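Local coordinates for protein Cif-like 1 (Burkholderia cenocepacia, PDB 7JQY) that probably hydrolyses epoxides, as a Cif-like enzyme of the alpha/beta hydrolase fold that assembles into an octamer, at residues F22-F26 with M68-E73; M145-P149 with H284-D288; E187-L192 with I208-D213. The protein carries 1 engineered substitution. One frame throughout, in Å; residues are numbered along the deposited sequence.

In the fold
From the N terminus, contact 1 comes first: its short helix 22-25 meets helix 68-73, closing a loop that contains the strands 26-32, 37-43 and 50-54. It closes before contact 2 opens at the end of strand 140-146. The loop opened at 145-149 is closed by 284-288, after the helical insertion and strands 250-255 and 274-279. Contact 3 is nested within that loop and joins helices 187-198 and 205-215 of the insertion. Contacts 2 and 3 touch directly: Asp288 OD1 lies 2.7 Å from Tyr211 OH, a probable hydrogen bond between core and insertion. Contact 1 stays separate, its nearest atoms about 8 Å from contact 2 and about 10 Å from contact 3.

Contact 1 (F22-F26 with M68-E73); sequences FERRF and MPALAE
Phe26 overlaps the first turn of helix 68-73: its CZ lies 3.5 Å from Met68 O, which meets the ring edge, and 4.2 Å from Ala72 CB. Segment 22-26 is a weakly bonded helical turn (Phe26 N to Phe22 O, 3.2 Å) before edge strand 26-32; helix 68-73 is regular (Ala72 N to Met68 O, 3.0 Å) and lies on the sheet through Met68, which touches Leu53 and Val78 of strands 50-54 and 77-82. The contact joins these elements, with Phe22 CA and Pro69 CA nearest at 7.1 Å. Phe22 takes chi1 t and Phe26 chi1 m, so both rings reach Met68, whose SD is 5.3 Å from each centroid, at the edge of Phe22 and oblique to Phe26, giving two Met-aromatic contacts. Pro69 CG is 4.0 Å from Phe22 CD2. Met13 of a second subunit also packs on Phe26. On the solvent side, Arg25 NH1 is 3.9 Å from Glu73 CG. No hydrogen bond or salt bridge crosses the segments, so apolar burial and sulfur-aromatic contacts dominate.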
loop_
_atom_site.group_PDB
_atom_site.type_symbol
_atom_site.label_atom_id
_atom_site.label_comp_id
_atom_site.label_asym_id
_atom_site.label_seq_id
_atom_site.Cartn_x
_atom_site.Cartn_y
_atom_site.Cartn_z
ATOM N N PHE B 22 -9.682 37.357 8.283
ATOM C CA PHE B 22 -8.512 36.931 9.043
ATOM C C PHE B 22 -7.221 37.101 8.242
ATOM O O PHE B 22 -6.183 37.469 8.802
ATOM C CB PHE B 22 -8.690 35.476 9.475
ATOM C CG PHE B 22 -7.691 35.006 10.506
ATOM C CD1 PHE B 22 -6.403 34.650 10.133
ATOM C CD2 PHE B 22 -8.055 34.886 11.847
ATOM C CE1 PHE B 22 -5.489 34.205 11.072
ATOM C CE2 PHE B 22 -7.146 34.445 12.788
ATOM C CZ PHE B 22 -5.861 34.108 12.404
ATOM N N GLU B 23 -7.268 36.835 6.929
ATOM C CA GLU B 23 -6.048 36.812 6.115
ATOM C C GLU B 23 -5.351 38.164 6.065
ATOM O O GLU B 23 -4.118 38.222 6.044
ATOM C CB GLU B 23 -6.355 36.342 4.695
ATOM C CG GLU B 23 -6.490 34.840 4.551
ATOM C CD GLU B 23 -7.903 34.351 4.801
ATOM O OE1 GLU B 23 -8.747 35.145 5.283
ATOM O OE2 GLU B 23 -8.178 33.173 4.494
ATOM N N ARG B 24 -6.115 39.251 6.036
ATOM C CA ARG B 24 -5.553 40.584 5.899
ATOM C C ARG B 24 -5.052 41.114 7.225
ATOM O O ARG B 24 -4.328 42.112 7.253
ATOM C CB ARG B 24 -6.604 41.542 5.321
ATOM C CG ARG B 24 -6.941 41.213 3.907
ATOM C CD ARG B 24 -5.898 41.825 2.999
ATOM N NE ARG B 24 -5.544 40.958 1.877
ATOM C CZ ARG B 24 -4.533 40.090 1.867
ATOM N NH1 ARG B 24 -3.748 39.944 2.929
ATOM N NH2 ARG B 24 -4.307 39.366 0.777
ATOM N N ARG B 25 -5.419 40.464 8.324
ATOM C CA ARG B 25 -5.032 40.960 9.646
ATOM C C ARG B 25 -3.947 40.207 10.421
ATOM O O ARG B 25 -3.393 40.753 11.376
ATOM C CB ARG B 25 -6.273 41.111 10.532
ATOM C CG ARG B 25 -7.234 42.197 10.078
ATOM C CD ARG B 25 -8.428 42.302 11.013
ATOM N NE ARG B 25 -8.020 42.503 12.399
ATOM C CZ ARG B 25 -7.814 43.693 12.953
ATOM N NH1 ARG B 25 -7.445 43.781 14.224
ATOM N NH2 ARG B 25 -7.978 44.797 12.236
ATOM N N PHE B 26 -3.630 38.974 10.038
ATOM C CA PHE B 26 -2.622 38.249 10.786
ATOM C C PHE B 26 -1.529 37.831 9.829
ATOM O O PHE B 26 -1.731 37.797 8.615
ATOM C CB PHE B 26 -3.242 37.049 11.516
ATOM C CG PHE B 26 -4.233 37.455 12.567
ATOM C CD1 PHE B 26 -3.830 37.648 13.879
ATOM C CD2 PHE B 26 -5.558 37.661 12.245
ATOM C CE1 PHE B 26 -4.733 38.027 14.849
ATOM C CE2 PHE B 26 -6.469 38.045 13.212
ATOM C CZ PHE B 26 -6.056 38.230 14.512
ATOM N N MET B 68 -8.578 35.040 18.150
ATOM C CA MET B 68 -7.593 36.092 17.880
ATOM C C MET B 68 -8.171 37.366 17.270
ATOM O O MET B 68 -7.646 38.450 17.585
ATOM C CB MET B 68 -6.479 35.539 16.981
ATOM C CG MET B 68 -5.830 34.301 17.546
ATOM S SD MET B 68 -5.072 33.257 16.287
ATOM C CE MET B 68 -3.805 34.359 15.662
ATOM N N PRO B 69 -9.169 37.329 16.376
ATOM C CA PRO B 69 -9.698 38.603 15.855
ATOM C C PRO B 69 -10.266 39.507 16.936
ATOM O O PRO B 69 -9.927 40.699 16.989
ATOM C CB PRO B 69 -10.777 38.149 14.860
ATOM C CG PRO B 69 -10.377 36.792 14.458
ATOM C CD PRO B 69 -9.770 36.177 15.677
ATOM N N ALA B 70 -11.136 38.971 17.801
ATOM C CA ALA B 70 -11.753 39.789 18.842
ATOM C C ALA B 70 -10.716 40.320 19.829
ATOM O O ALA B 70 -10.842 41.448 20.318
ATOM C CB ALA B 70 -12.836 38.989 19.566
ATOM N N LEU B 71 -9.686 39.523 20.140
ATOM C CA LEU B 71 -8.633 40.007 21.028
ATOM C C LEU B 71 -7.877 41.166 20.399
ATOM O O LEU B 71 -7.618 42.181 21.053
ATOM C CB LEU B 71 -7.662 38.871 21.363
ATOM C CG LEU B 71 -8.134 37.815 22.355
ATOM C CD1 LEU B 71 -7.067 36.760 22.537
ATOM C CD2 LEU B 71 -8.476 38.481 23.681
ATOM N N ALA B 72 -7.549 41.047 19.117
ATOM C CA ALA B 72 -6.793 42.093 18.451
ATOM C C ALA B 72 -7.636 43.337 18.197
ATOM O O ALA B 72 -7.084 44.440 18.097
ATOM C CB ALA B 72 -6.226 41.559 17.137
ATOM N N GLU B 73 -8.956 43.193 18.034
ATOM C CA GLU B 73 -9.727 44.389 17.715
ATOM C C GLU B 73 -9.853 45.266 18.978
ATOM O O GLU B 73 -10.157 46.462 18.869
ATOM C CB GLU B 73 -11.085 44.021 17.097
ATOM C CG GLU B 73 -11.071 43.356 15.702
ATOM C CD GLU B 73 -12.423 42.939 15.145
ATOM O OE1 GLU B 73 -13.431 42.978 15.919
ATOM O OE2 GLU B 73 -12.385 42.263 14.065
#

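Contact 2 (M145-P149 with H284-D288); sequences MLDVP and HWLPD
His284, in a loop with chi1 t, brings CE1 to 3.5 Å from Val148 CG2, and its ND1 is hydrogen-bonded to Ser258 OG. His284 CA and Asp147 CA, the nearest pair, are 6.0 Å apart. Such a histidine, following the last strand, sits where alpha/beta hydrolases usually carry their catalytic histidine. His284 O is 3.1 Å from Asp147 CG; Arg122 forms a salt bridge through NE with Asp147 OD2 and a hydrogen bond through NH2 with His284 O, bringing these acceptors together. Trp285 follows as N-cap residue, its CA-CB bond pointing away. Leu286 N gives a weak hydrogen bond to Asp147 OD2 (3.3 Å). Pro287 CG then meets Leu146 CD1 at 4.4 Å. On the 145-149 segment, Asp147 (phi/psi 77/-38, chi1 m) is the middle residue of a classic gamma turn closed by Val148 N to Leu146 O (2.8 Å). Strand 140-146 lies between strands 117-122 and 250-255, Val148 touches the probable nucleophile elbow, whose central Ser123 is the engineered substitution, and helix 187-198 packs against Trp285.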
loop_
_atom_site.group_PDB
_atom_site.type_symbol
_atom_site.label_atom_id
_atom_site.label_comp_id
_atom_site.label_asym_id
_atom_site.label_seq_id
_atom_site.Cartn_x
_atom_site.Cartn_y
_atom_site.Cartn_z
ATOM N N MET B 145 -6.606 29.370 32.127
ATOM C CA MET B 145 -6.344 27.937 32.049
ATOM C C MET B 145 -7.587 27.218 31.535
ATOM O O MET B 145 -8.646 27.274 32.172
ATOM C CB MET B 145 -5.931 27.403 33.422
ATOM C CG MET B 145 -4.673 28.090 33.973
ATOM S SD MET B 145 -4.127 27.417 35.555
ATOM C CE MET B 145 -2.874 26.270 34.993
ATOM N N LEU B 146 -7.448 26.504 30.414
ATOM C CA LEU B 146 -8.594 25.938 29.706
ATOM C C LEU B 146 -8.528 24.418 29.646
ATOM O O LEU B 146 -7.475 23.843 29.343
ATOM C CB LEU B 146 -8.689 26.477 28.273
ATOM C CG LEU B 146 -8.639 27.976 27.963
ATOM C CD1 LEU B 146 -9.029 28.202 26.498
ATOM C CD2 LEU B 146 -9.535 28.775 28.883
ATOM N N ASP B 147 -9.665 23.784 29.932
ATOM C CA ASP B 147 -10.029 22.448 29.459
ATOM C C ASP B 147 -9.357 21.265 30.151
ATOM O O ASP B 147 -10.003 20.227 30.341
ATOM C CB ASP B 147 -9.778 22.364 27.944
ATOM C CG ASP B 147 -10.673 23.310 27.162
ATOM O OD1 ASP B 147 -11.818 23.527 27.599
ATOM O OD2 ASP B 147 -10.237 23.855 26.120
ATOM N N VAL B 148 -8.081 21.378 30.503
ATOM C CA VAL B 148 -7.306 20.217 30.945
ATOM C C VAL B 148 -6.611 20.513 32.271
ATOM O O VAL B 148 -6.117 21.635 32.469
ATOM C CB VAL B 148 -6.280 19.817 29.864
ATOM C CG1 VAL B 148 -5.406 18.641 30.307
ATOM C CG2 VAL B 148 -6.988 19.488 28.563
ATOM N N PRO B 149 -6.562 19.566 33.209
ATOM C CA PRO B 149 -5.739 19.755 34.411
ATOM C C PRO B 149 -4.259 19.556 34.119
ATOM O O PRO B 149 -3.877 18.806 33.218
ATOM C CB PRO B 149 -6.247 18.664 35.355
ATOM C CG PRO B 149 -6.708 17.572 34.410
ATOM C CD PRO B 149 -7.320 18.299 33.244
ATOM N N HIS B 284 -14.767 19.245 25.086
ATOM C CA HIS B 284 -13.381 19.367 25.506
ATOM C C HIS B 284 -12.634 20.485 24.792
ATOM O O HIS B 284 -11.625 20.962 25.323
ATOM C CB HIS B 284 -12.674 18.031 25.267
ATOM C CG HIS B 284 -11.303 17.941 25.859
ATOM N ND1 HIS B 284 -11.081 17.816 27.215
ATOM C CD2 HIS B 284 -10.081 17.931 25.276
ATOM C CE1 HIS B 284 -9.781 17.738 27.442
ATOM N NE2 HIS B 284 -9.151 17.812 26.281
ATOM N N TRP B 285 -13.103 20.925 23.624
ATOM C CA TRP B 285 -12.338 21.830 22.753
ATOM C C TRP B 285 -12.958 23.223 22.777
ATOM O O TRP B 285 -13.633 23.638 21.836
ATOM C CB TRP B 285 -12.282 21.280 21.315
ATOM C CG TRP B 285 -12.029 19.800 21.234
ATOM C CD1 TRP B 285 -12.952 18.819 20.976
ATOM C CD2 TRP B 285 -10.768 19.136 21.395
ATOM N NE1 TRP B 285 -12.337 17.590 20.966
ATOM C CE2 TRP B 285 -10.999 17.756 21.221
ATOM C CE3 TRP B 285 -9.466 19.576 21.665
ATOM C CZ2 TRP B 285 -9.976 16.805 21.324
ATOM C CZ3 TRP B 285 -8.450 18.632 21.765
ATOM C CH2 TRP B 285 -8.715 17.259 21.599
ATOM N N LEU B 286 -12.675 23.967 23.843
ATOM C CA LEU B 286 -13.318 25.266 24.027
ATOM C C LEU B 286 -13.109 26.218 22.857
ATOM O O LEU B 286 -14.103 26.798 22.388
ATOM C CB LEU B 286 -12.858 25.889 25.352
ATOM C CG LEU B 286 -13.986 26.097 26.366
ATOM C CD1 LEU B 286 -13.459 26.819 27.597
ATOM C CD2 LEU B 286 -15.153 26.861 25.744
ATOM N N PRO B 287 -11.886 26.437 22.346
ATOM C CA PRO B 287 -11.739 27.361 21.204
ATOM C C PRO B 287 -12.462 26.902 19.947
ATOM O O PRO B 287 -12.892 27.749 19.154
ATOM C CB PRO B 287 -10.218 27.427 20.995
ATOM C CG PRO B 287 -9.632 27.023 22.301
ATOM C CD PRO B 287 -10.575 25.979 22.841
ATOM N N ASP B 288 -12.584 25.594 19.712
ATOM C CA ASP B 288 -13.322 25.121 18.541
ATOM C C ASP B 288 -14.827 25.163 18.762
ATOM O O ASP B 288 -15.582 25.515 17.846
ATOM C CB ASP B 288 -12.907 23.693 18.180
ATOM C CG ASP B 288 -11.481 23.606 17.681
ATOM O OD1 ASP B 288 -11.219 24.039 16.532
ATOM O OD2 ASP B 288 -10.626 23.105 18.440
#

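Contact 3 (E187-L192 with I208-D213)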
loop_
_atom_site.group_PDB
_atom_site.type_symbol
_atom_site.label_atom_id
_atom_site.label_comp_id
_atom_site.label_asym_id
_atom_site.label_seq_id
_atom_site.Cartn_x
_atom_site.Cartn_y
_atom_site.Cartn_z
ATOM N N GLU B 187 -3.043 9.441 10.404
ATOM C CA GLU B 187 -3.183 10.585 11.296
ATOM C C GLU B 187 -4.593 11.152 11.227
ATOM O O GLU B 187 -5.193 11.479 12.262
ATOM C CB GLU B 187 -2.144 11.651 10.952
ATOM C CG GLU B 187 -0.697 11.144 10.949
ATOM C CD GLU B 187 -0.297 10.477 9.642
ATOM O OE1 GLU B 187 -1.144 10.377 8.724
ATOM O OE2 GLU B 187 0.871 10.037 9.542
ATOM N N ARG B 188 -5.157 11.228 10.023
ATOM C CA ARG B 188 -6.499 11.787 9.867
ATOM C C ARG B 188 -7.549 10.944 10.589
ATOM O O ARG B 188 -8.373 11.468 11.349
ATOM C CB ARG B 188 -6.834 11.898 8.381
ATOM C CG ARG B 188 -7.647 13.116 8.022
ATOM C CD ARG B 188 -7.718 13.288 6.516
ATOM N NE ARG B 188 -6.988 14.466 6.051
ATOM C CZ ARG B 188 -7.317 15.149 4.956
ATOM N NH1 ARG B 188 -8.357 14.765 4.227
ATOM N NH2 ARG B 188 -6.615 16.217 4.587
ATOM N N ALA B 189 -7.537 9.631 10.364
ATOM C CA ALA B 189 -8.516 8.764 11.013
ATOM C C ALA B 189 -8.318 8.739 12.527
ATOM O O ALA B 189 -9.293 8.682 13.288
ATOM C CB ALA B 189 -8.441 7.358 10.424
ATOM N N TYR B 190 -7.065 8.747 12.979
ATOM C CA TYR B 190 -6.803 8.719 14.412
ATOM C C TYR B 190 -7.227 10.021 15.077
ATOM O O TYR B 190 -7.884 10.003 16.123
ATOM C CB TYR B 190 -5.320 8.439 14.664
ATOM C CG TYR B 190 -4.942 8.317 16.133
ATOM C CD1 TYR B 190 -5.293 7.185 16.878
ATOM C CD2 TYR B 190 -4.210 9.316 16.768
ATOM C CE1 TYR B 190 -4.930 7.061 18.201
ATOM C CE2 TYR B 190 -3.843 9.205 18.105
ATOM C CZ TYR B 190 -4.206 8.074 18.817
ATOM O OH TYR B 190 -3.847 7.959 20.144
ATOM N N ILE B 191 -6.889 11.160 14.470
ATOM C CA ILE B 191 -7.106 12.450 15.118
ATOM C C ILE B 191 -8.560 12.899 14.998
ATOM O O ILE B 191 -9.100 13.526 15.916
ATOM C CB ILE B 191 -6.123 13.483 14.539
ATOM C CG1 ILE B 191 -4.756 13.302 15.190
ATOM C CG2 ILE B 191 -6.618 14.904 14.728
ATOM C CD1 ILE B 191 -3.577 13.759 14.294
ATOM N N LEU B 192 -9.215 12.622 13.865
ATOM C CA LEU B 192 -10.632 12.957 13.750
ATOM C C LEU B 192 -11.453 12.197 14.784
ATOM O O LEU B 192 -12.386 12.749 15.382
ATOM C CB LEU B 192 -11.146 12.650 12.342
ATOM C CG LEU B 192 -11.342 13.808 11.364
ATOM C CD1 LEU B 192 -9.995 14.418 10.958
ATOM C CD2 LEU B 192 -12.076 13.307 10.144
ATOM N N ILE B 208 -10.917 19.963 11.559
ATOM C CA ILE B 208 -10.094 18.992 12.278
ATOM C C ILE B 208 -8.973 18.467 11.380
ATOM O O ILE B 208 -7.854 18.217 11.848
ATOM C CB ILE B 208 -10.971 17.850 12.834
ATOM C CG1 ILE B 208 -12.176 18.413 13.605
ATOM C CG2 ILE B 208 -10.157 16.945 13.754
ATOM C CD1 ILE B 208 -13.303 17.424 13.780
ATOM N N ALA B 209 -9.232 18.341 10.075
ATOM C CA ALA B 209 -8.210 17.841 9.154
ATOM C C ALA B 209 -7.009 18.780 9.067
ATOM O O ALA B 209 -5.898 18.339 8.756
ATOM C CB ALA B 209 -8.813 17.623 7.765
ATOM N N VAL B 210 -7.205 20.068 9.346
ATOM C CA VAL B 210 -6.073 20.984 9.400
ATOM C C VAL B 210 -5.093 20.546 10.481
ATOM O O VAL B 210 -3.872 20.517 10.260
ATOM C CB VAL B 210 -6.575 22.415 9.644
ATOM C CG1 VAL B 210 -5.404 23.361 9.872
ATOM C CG2 VAL B 210 -7.449 22.867 8.485
ATOM N N TYR B 211 -5.611 20.180 11.661
ATOM C CA TYR B 211 -4.755 19.627 12.708
ATOM C C TYR B 211 -4.140 18.305 12.267
ATOM O O TYR B 211 -2.926 18.100 12.382
ATOM C CB TYR B 211 -5.550 19.409 13.997
ATOM C CG TYR B 211 -6.356 20.574 14.512
ATOM C CD1 TYR B 211 -5.801 21.851 14.623
ATOM C CD2 TYR B 211 -7.666 20.381 14.942
ATOM C CE1 TYR B 211 -6.546 22.910 15.115
ATOM C CE2 TYR B 211 -8.417 21.426 15.439
ATOM C CZ TYR B 211 -7.856 22.687 15.535
ATOM O OH TYR B 211 -8.615 23.723 16.029
ATOM N N ALA B 212 -4.972 17.382 11.779
ATOM C CA ALA B 212 -4.476 16.054 11.431
ATOM C C ALA B 212 -3.374 16.132 10.375
ATOM O O ALA B 212 -2.387 15.388 10.449
ATOM C CB ALA B 212 -5.633 15.167 10.962
ATOM N N ASP B 213 -3.524 17.017 9.380
ATOM C CA ASP B 213 -2.486 17.149 8.351
ATOM C C ASP B 213 -1.183 17.710 8.920
ATOM O O ASP B 213 -0.097 17.366 8.440
ATOM C CB ASP B 213 -2.997 17.999 7.181
ATOM C CG ASP B 213 -4.149 17.320 6.426
ATOM O OD1 ASP B 213 -4.515 16.160 6.771
ATOM O OD2 ASP B 213 -4.702 17.949 5.501
#
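A salt bridge between Arg188 and Asp213 is the strongest polar link between the two helices. Arg188 NH2 donates to Asp213 OD2 at 2.7 Å, Arg188 NE donates to Asp213 OD1 at 3.1 Å, and a weak third bond runs from Arg188 NH2 to Asp213 OD1 at 3.0 Å. The carboxylate thus meets the guanidinium edge in a bidentate grip, while Ala209 CB, 4.0 Å from Arg188 NE, lies over one guanidinium face. Both charged residues are exposed.

Inward, small residues permit close approach. The segment axes come to 8.6 Å, and the CA atoms of Arg188 and Ala212 to only 5.0 Å; Ala212 CB packs 3.7 Å from Arg188 CA. Ile191 CD1 reaches 3.8 Å from Ala212 CA, and its CG2 lies 4.2 Å from Ile208 CG2. Leu192 CD1 completes the apolar patch, 3.8 Å from Ile208 CG2 and 4.4 Å from Ala212 CB.

Further out, the Tyr211 ring leads away from the segment 187-192, meeting Tyr195 farther along the same helix, and its hydroxyl is hydrogen-bonded to Asp288 and Arg65. Tyr190 packs on Leu182 of a third subunit. The segment axes cross at 126°, an oblique crossing nearer to perpendicular than to antiparallel. Both helices lie in the helical insertion between strands 140-146 and 250-255, the position of the cap domain in epoxide hydrolases of the alpha/beta hydrolase fold.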